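Local coordinates for protein alpha-glucosidase (Pseudoalteromonas sp. K8, PDB 5HQA) that hydrolyses alpha-glucosidic bonds as a calcium-containing family 97 glycoside hydrolase, and binds the inhibitor acarbose, at residues 297-300 against 301-305; 543-546 against 547-551; 336-339 against 340-343. One frame throughout, in Å; residues are numbered along the deposited sequence.

Interaction 1 of 3, residues 297-300 against 301-305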
loop_
_atom_site.group_PDB
_atom_site.type_symbol
_atom_site.label_atom_id
_atom_site.label_comp_id
_atom_site.label_asym_id
_atom_site.label_seq_id
_atom_site.Cartn_x
_atom_site.Cartn_y
_atom_site.Cartn_z
ATOM N N MET A 297 -19.217 -14.846 -13.588
ATOM C CA MET A 297 -18.234 -15.891 -13.864
ATOM C C MET A 297 -18.149 -16.190 -15.351
ATOM O O MET A 297 -17.053 -16.418 -15.880
ATOM C CB MET A 297 -18.570 -17.163 -13.087
ATOM C CG MET A 297 -18.192 -17.071 -11.619
ATOM S SD MET A 297 -19.007 -18.348 -10.641
ATOM C CE MET A 297 -17.632 -19.230 -10.020
ATOM N N ASP A 298 -19.294 -16.204 -16.040
ATOM C CA ASP A 298 -19.291 -16.394 -17.489
ATOM C C ASP A 298 -18.479 -15.304 -18.170
ATOM O O ASP A 298 -17.669 -15.578 -19.060
ATOM C CB ASP A 298 -20.721 -16.402 -18.036
ATOM C CG ASP A 298 -21.502 -17.641 -17.633
ATOM O OD1 ASP A 298 -20.876 -18.683 -17.334
ATOM O OD2 ASP A 298 -22.754 -17.575 -17.635
ATOM N N PHE A 299 -18.693 -14.053 -17.762
ATOM C CA PHE A 299 -17.937 -12.940 -18.323
ATOM C C PHE A 299 -16.450 -13.096 -18.035
ATOM O O PHE A 299 -15.612 -12.930 -18.929
ATOM C CB PHE A 299 -18.471 -11.620 -17.751
ATOM C CG PHE A 299 -17.789 -10.389 -18.294
ATOM C CD1 PHE A 299 -18.273 -9.757 -19.429
ATOM C CD2 PHE A 299 -16.674 -9.852 -17.652
ATOM C CE1 PHE A 299 -17.653 -8.621 -19.924
ATOM C CE2 PHE A 299 -16.049 -8.719 -18.145
ATOM C CZ PHE A 299 -16.544 -8.100 -19.286
ATOM N N ALA A 300 -16.105 -13.412 -16.783
ATOM C CA ALA A 300 -14.702 -13.594 -16.424
ATOM C C ALA A 300 -14.059 -14.702 -17.247
ATOM O O ALA A 300 -12.926 -14.554 -17.724
ATOM C CB ALA A 300 -14.571 -13.894 -14.932
ATOM N N ALA A 301 -14.769 -15.816 -17.441
ATOM C CA ALA A 301 -14.206 -16.912 -18.223
ATOM C C ALA A 301 -13.970 -16.492 -19.669
ATOM O O ALA A 301 -12.955 -16.857 -20.272
ATOM C CB ALA A 301 -15.122 -18.135 -18.160
ATOM N N LYS A 302 -14.892 -15.715 -20.238
ATOM C CA LYS A 302 -14.763 -15.343 -21.642
ATOM C C LYS A 302 -13.646 -14.327 -21.861
ATOM O O LYS A 302 -12.968 -14.368 -22.895
ATOM C CB LYS A 302 -16.097 -14.802 -22.161
ATOM C CG LYS A 302 -16.069 -14.339 -23.604
ATOM C CD LYS A 302 -17.463 -14.011 -24.114
ATOM C CE LYS A 302 -17.418 -13.612 -25.587
ATOM N NZ LYS A 302 -18.785 -13.555 -26.172
ATOM N N TYR A 303 -13.418 -13.425 -20.906
ATOM C CA TYR A 303 -12.529 -12.294 -21.136
ATOM C C TYR A 303 -11.224 -12.374 -20.356
ATOM O O TYR A 303 -10.441 -11.421 -20.385
ATOM C CB TYR A 303 -13.276 -10.991 -20.846
ATOM C CG TYR A 303 -14.339 -10.750 -21.892
ATOM C CD1 TYR A 303 -13.987 -10.356 -23.178
ATOM C CD2 TYR A 303 -15.686 -10.960 -21.616
ATOM C CE1 TYR A 303 -14.948 -10.147 -24.155
ATOM C CE2 TYR A 303 -16.659 -10.760 -22.595
ATOM C CZ TYR A 303 -16.280 -10.352 -23.860
ATOM O OH TYR A 303 -17.224 -10.144 -24.838
ATOM N N GLY A 304 -10.958 -13.485 -19.674
ATOM C CA GLY A 304 -9.644 -13.710 -19.110
ATOM C C GLY A 304 -9.416 -13.194 -17.704
ATOM O O GLY A 304 -8.314 -12.739 -17.387
ATOM N N PHE A 305 -10.424 -13.281 -16.838
ATOM C CA PHE A 305 -10.285 -12.874 -15.448
ATOM C C PHE A 305 -10.309 -14.099 -14.545
ATOM O O PHE A 305 -11.046 -15.055 -14.799
ATOM C CB PHE A 305 -11.379 -11.875 -15.069
ATOM C CG PHE A 305 -11.257 -10.576 -15.810
ATOM C CD1 PHE A 305 -11.840 -10.417 -17.055
ATOM C CD2 PHE A 305 -10.505 -9.535 -15.285
ATOM C CE1 PHE A 305 -11.700 -9.232 -17.758
ATOM C CE2 PHE A 305 -10.364 -8.341 -15.980
ATOM C CZ PHE A 305 -10.961 -8.190 -17.219
#
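One face of the F299 ring receives Y303 CD2, off toward the rim and 3.5 Å from F299 CE1. The two rings meet obliquely, their planes at 41°, in a pairing of residues one helical turn apart. At the edge of the Y303 ring, near its plane, sits the carbonyl oxygen F299 O, while K302 CG lies over one Y303 face. The F305 ring has Y303 CB at its edge, in plane. Helix 290-303 of the TIM-barrel domain ends here in a Schellman-like glycine C-cap: G304 has positive phi, and the next residue returns to make the 6→1 bond, F305 N to A300 O. A chi1 of -178° swings the F299 ring away from its own N and brings CD1 and CE1 to Y303. The F299 ring also packs on P534, Y537 and L538 of helix 534-538 and on I267 of the strand 264-269. Cutting F299 back to an alanine would probably strip Y303 CD2 of the surface it rests on and leave a gap toward P534, Y537 and L538. A300 O accepts from F305 N, 2.9 Å away and almost straight (173°), and weakly from G304 N; Y303 N keeps its bond to F299 O. A CB on residue 304 would be jammed against the preceding carbonyl oxygen. Beside the 6→1 bond the side chains of the same two residues meet, A300 CB 3.8 Å from F305 CB.

Interaction 2 of 3, residues 543-546 against 547-551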
loop_
_atom_site.group_PDB
_atom_site.type_symbol
_atom_site.label_atom_id
_atom_site.label_comp_id
_atom_site.label_asym_id
_atom_site.label_seq_id
_atom_site.Cartn_x
_atom_site.Cartn_y
_atom_site.Cartn_z
ATOM N N ALA A 543 -10.882 -0.467 -26.158
ATOM C CA ALA A 543 -10.215 -0.035 -24.935
ATOM C C ALA A 543 -10.068 -1.193 -23.961
ATOM O O ALA A 543 -9.043 -1.316 -23.278
ATOM C CB ALA A 543 -11.000 1.109 -24.286
ATOM N N PHE A 544 -11.089 -2.050 -23.881
ATOM C CA PHE A 544 -11.060 -3.170 -22.946
ATOM C C PHE A 544 -9.912 -4.125 -23.248
ATOM O O PHE A 544 -9.434 -4.825 -22.345
ATOM C CB PHE A 544 -12.403 -3.907 -23.000
ATOM C CG PHE A 544 -12.601 -4.913 -21.893
ATOM C CD1 PHE A 544 -12.281 -4.598 -20.582
ATOM C CD2 PHE A 544 -13.153 -6.160 -22.167
ATOM C CE1 PHE A 544 -12.487 -5.514 -19.566
ATOM C CE2 PHE A 544 -13.359 -7.086 -21.156
ATOM C CZ PHE A 544 -13.019 -6.762 -19.856
ATOM N N GLN A 545 -9.449 -4.160 -24.503
ATOM C CA GLN A 545 -8.359 -5.063 -24.867
ATOM C C GLN A 545 -7.104 -4.805 -24.034
ATOM O O GLN A 545 -6.375 -5.752 -23.708
ATOM C CB GLN A 545 -8.044 -4.939 -26.360
ATOM C CG GLN A 545 -7.069 -5.998 -26.866
ATOM C CD GLN A 545 -7.645 -7.401 -26.780
ATOM O OE1 GLN A 545 -8.701 -7.695 -27.350
ATOM N NE2 GLN A 545 -6.955 -8.276 -26.058
ATOM N N PHE A 546 -6.836 -3.549 -23.661
ATOM C CA PHE A 546 -5.657 -3.311 -22.835
ATOM C C PHE A 546 -5.783 -3.997 -21.483
ATOM O O PHE A 546 -4.815 -4.584 -20.984
ATOM C CB PHE A 546 -5.396 -1.824 -22.620
ATOM C CG PHE A 546 -4.140 -1.578 -21.840
ATOM C CD1 PHE A 546 -2.898 -1.703 -22.459
ATOM C CD2 PHE A 546 -4.187 -1.293 -20.479
ATOM C CE1 PHE A 546 -1.717 -1.513 -21.737
ATOM C CE2 PHE A 546 -3.015 -1.104 -19.752
ATOM C CZ PHE A 546 -1.779 -1.218 -20.385
ATOM N N ILE A 547 -6.963 -3.922 -20.864
ATOM C CA ILE A 547 -7.164 -4.571 -19.573
ATOM C C ILE A 547 -7.051 -6.083 -19.718
ATOM O O ILE A 547 -6.496 -6.766 -18.849
ATOM C CB ILE A 547 -8.521 -4.156 -18.976
ATOM C CG1 ILE A 547 -8.565 -2.642 -18.780
ATOM C CG2 ILE A 547 -8.766 -4.874 -17.653
ATOM C CD1 ILE A 547 -9.876 -2.129 -18.159
ATOM N N GLN A 548 -7.569 -6.632 -20.819
ATOM C CA GLN A 548 -7.421 -8.062 -21.057
ATOM C C GLN A 548 -5.963 -8.452 -21.217
ATOM O O GLN A 548 -5.568 -9.550 -20.812
ATOM C CB GLN A 548 -8.195 -8.474 -22.301
ATOM C CG GLN A 548 -9.697 -8.389 -22.153
ATOM C CD GLN A 548 -10.385 -8.734 -23.449
ATOM O OE1 GLN A 548 -10.637 -7.861 -24.274
ATOM N NE2 GLN A 548 -10.656 -10.014 -23.655
ATOM N N ASP A 549 -5.151 -7.574 -21.814
ATOM C CA ASP A 549 -3.764 -7.925 -22.103
ATOM C C ASP A 549 -2.848 -7.753 -20.895
ATOM O O ASP A 549 -1.877 -8.505 -20.750
ATOM C CB ASP A 549 -3.215 -7.072 -23.252
ATOM C CG ASP A 549 -3.757 -7.474 -24.618
ATOM O OD1 ASP A 549 -4.471 -8.501 -24.742
ATOM O OD2 ASP A 549 -3.435 -6.748 -25.586
ATOM N N VAL A 550 -3.117 -6.781 -20.031
ATOM C CA VAL A 550 -2.072 -6.309 -19.121
ATOM C C VAL A 550 -1.834 -7.329 -18.008
ATOM O O VAL A 550 -2.793 -7.861 -17.431
ATOM C CB VAL A 550 -2.419 -4.914 -18.567
ATOM C CG1 VAL A 550 -3.666 -4.943 -17.652
ATOM C CG2 VAL A 550 -1.208 -4.283 -17.862
ATOM N N PRO A 551 -0.580 -7.646 -17.684
ATOM C CA PRO A 551 -0.287 -8.531 -16.551
ATOM C C PRO A 551 -0.334 -7.755 -15.234
ATOM O O PRO A 551 -0.531 -6.536 -15.208
ATOM C CB PRO A 551 1.122 -9.042 -16.863
ATOM C CG PRO A 551 1.745 -7.962 -17.688
ATOM C CD PRO A 551 0.623 -7.314 -18.465
HETATM O O HOH W 1 -11.045 -10.144 -26.897
#
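Q548 lies across the F544 ring, a one-turn pairing in the last turns of helix 541-549, a helix of the TIM-barrel domain. Q548 CB rests 3.6 Å from Q545 O. Q548 CG, set anti to the carbonyl carbon (chi1 -68°), stands over the F544 face in a CH-pi contact, 4.2 Å from the centroid. Beyond it the chain runs extended: CD passes F544 CD2, and the amide plane is turned only 21° from the ring. Q548 OE1 lies 3.7 Å from F544 CD2 and near Q545 OE1. At the tip, Q548 NE2 donates to a water 3.3 Å away, which in turn donates weakly to Q545 OE1. Q545 bends at chi2, bringing its amide back to D549. Q545 NE2 gives a 2.8 Å bond to D549 OD1, in the plane of the amide but from above that of the carboxylate. D549 OD2 forms a salt bridge with R657 of strand 653-660, so the carboxylate joins the helix end to the C-terminal beta domain. K265 NZ bonds to the I547 and V550 carbonyls at the helix end. On another side of the helix V550 CB lies over the F546 ring, with V550 CG2 4.0 Å from F546 CZ.

Interaction 3 of 3, residues 336-339 against 340-343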
loop_
_atom_site.group_PDB
_atom_site.type_symbol
_atom_site.label_atom_id
_atom_site.label_comp_id
_atom_site.label_asym_id
_atom_site.label_seq_id
_atom_site.Cartn_x
_atom_site.Cartn_y
_atom_site.Cartn_z
ATOM N N ASP A 336 -30.470 -16.630 -1.275
ATOM C CA ASP A 336 -30.366 -16.514 -2.721
ATOM C C ASP A 336 -28.930 -16.639 -3.207
ATOM O O ASP A 336 -28.661 -16.389 -4.386
ATOM C CB ASP A 336 -31.001 -15.204 -3.211
ATOM C CG ASP A 336 -30.413 -13.968 -2.546
ATOM O OD1 ASP A 336 -29.619 -14.109 -1.591
ATOM O OD2 ASP A 336 -30.761 -12.848 -2.983
ATOM N N PHE A 337 -28.012 -17.053 -2.336
ATOM C CA PHE A 337 -26.609 -17.254 -2.689
ATOM C C PHE A 337 -26.261 -18.711 -2.391
ATOM O O PHE A 337 -26.030 -19.075 -1.234
ATOM C CB PHE A 337 -25.713 -16.289 -1.920
ATOM C CG PHE A 337 -24.290 -16.276 -2.392
ATOM C CD1 PHE A 337 -23.317 -16.990 -1.721
ATOM C CD2 PHE A 337 -23.927 -15.547 -3.512
ATOM C CE1 PHE A 337 -21.998 -16.971 -2.156
ATOM C CE2 PHE A 337 -22.611 -15.519 -3.948
ATOM C CZ PHE A 337 -21.648 -16.232 -3.270
ATOM N N ASP A 338 -26.212 -19.540 -3.433
ATOM C CA ASP A 338 -26.039 -20.991 -3.301
ATOM C C ASP A 338 -24.552 -21.301 -3.453
ATOM O O ASP A 338 -24.054 -21.482 -4.566
ATOM C CB ASP A 338 -26.888 -21.705 -4.354
ATOM C CG ASP A 338 -26.892 -23.219 -4.198
ATOM O OD1 ASP A 338 -25.978 -23.782 -3.561
ATOM O OD2 ASP A 338 -27.818 -23.851 -4.746
ATOM N N ILE A 339 -23.843 -21.410 -2.328
ATOM C CA ILE A 339 -22.386 -21.479 -2.411
ATOM C C ILE A 339 -21.919 -22.840 -2.935
ATOM O O ILE A 339 -20.855 -22.937 -3.558
ATOM C CB ILE A 339 -21.749 -21.117 -1.051
ATOM C CG1 ILE A 339 -20.276 -20.724 -1.243
ATOM C CG2 ILE A 339 -21.886 -22.257 -0.050
ATOM C CD1 ILE A 339 -19.605 -20.112 -0.017
ATOM N N ALA A 340 -22.701 -23.904 -2.720
ATOM C CA ALA A 340 -22.345 -25.203 -3.280
ATOM C C ALA A 340 -22.507 -25.208 -4.791
ATOM O O ALA A 340 -21.654 -25.741 -5.511
ATOM C CB ALA A 340 -23.195 -26.299 -2.647
ATOM N N ALA A 341 -23.589 -24.606 -5.290
ATOM C CA ALA A 341 -23.773 -24.478 -6.729
ATOM C C ALA A 341 -22.662 -23.639 -7.352
ATOM O O ALA A 341 -22.134 -23.984 -8.415
ATOM C CB ALA A 341 -25.141 -23.866 -7.027
ATOM N N LEU A 342 -22.286 -22.539 -6.697
ATOM C CA LEU A 342 -21.241 -21.683 -7.247
ATOM C C LEU A 342 -19.869 -22.342 -7.152
ATOM O O LEU A 342 -19.002 -22.091 -8.002
ATOM C CB LEU A 342 -21.260 -20.333 -6.535
ATOM C CG LEU A 342 -22.554 -19.562 -6.792
ATOM C CD1 LEU A 342 -22.682 -18.378 -5.844
ATOM C CD2 LEU A 342 -22.606 -19.093 -8.236
ATOM N N THR A 343 -19.654 -23.180 -6.135
ATOM C CA THR A 343 -18.432 -23.976 -6.070
ATOM C C THR A 343 -18.318 -24.892 -7.283
ATOM O O THR A 343 -17.256 -24.982 -7.909
ATOM C CB THR A 343 -18.406 -24.795 -4.776
ATOM O OG1 THR A 343 -18.380 -23.907 -3.655
ATOM C CG2 THR A 343 -17.179 -25.697 -4.730
HETATM O O HOH W 2 -25.139 -24.024 -0.893
#
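F337 and L342 cross at about a right angle, the leucine presenting its CD1 methyl to one face of the ring. This is the hydrophobic staple that accompanies an aspartate N-cap at the start of helix 339-349 in the TIM-barrel domain: the residue before the cap meets the fourth residue of the first turn. L342 CD1 lies 3.7 Å from the ring centroid, 24° off the normal, and comes within 3.4 Å of F337 CE2. F337 points its ring there because CG is anti to the backbone N (chi1 -170°). Both side chains also pack on T293 of helix 290-303, where L342 further meets T290 and K294. D338, the N-cap, turns its carboxylate back over the first turn. Its OD1 accepts from A341 N at 3.1 Å in a nearly straight bond (168°), though the amide meets the oxygen from well above the carboxylate plane. A water donates to the same OD1 and accepts from A340 N, so a second amide of the open first turn is satisfied through solvent. A341 CB lies over the same carboxylate face, 3.4 Å from D338 CG. The backbone N of D338 is itself held by T290 OG1. One residue further on, I339 O takes two donors from T343, OG1 at 2.7 Å and the backbone N at 2.9 Å, arriving from opposite faces of the carbonyl plane.

How the interactions relate
Interactions 1 and 3 lie at the partly buried periphery of the barrel domain, and interaction 2 is the buried one. Helix 290-303 links the set. Its C-terminal end and the turn after it pack against interaction 2, with F305 CE1 3.5 Å from F544 CZ and Y303 CD1 3.4 Å from Q548 NE2, while M297 CE at the start of segment 297-300 touches L342 O of interaction 3. Interactions 2 and 3 do not meet, their nearest atoms about 19 Å apart. Two contacts finish helices and one starts a helix. Rings occur in all three; the difference is a glycine turn in 1, an amide-carboxylate-arginine chain in 2, and a capping carboxylate with water in 3.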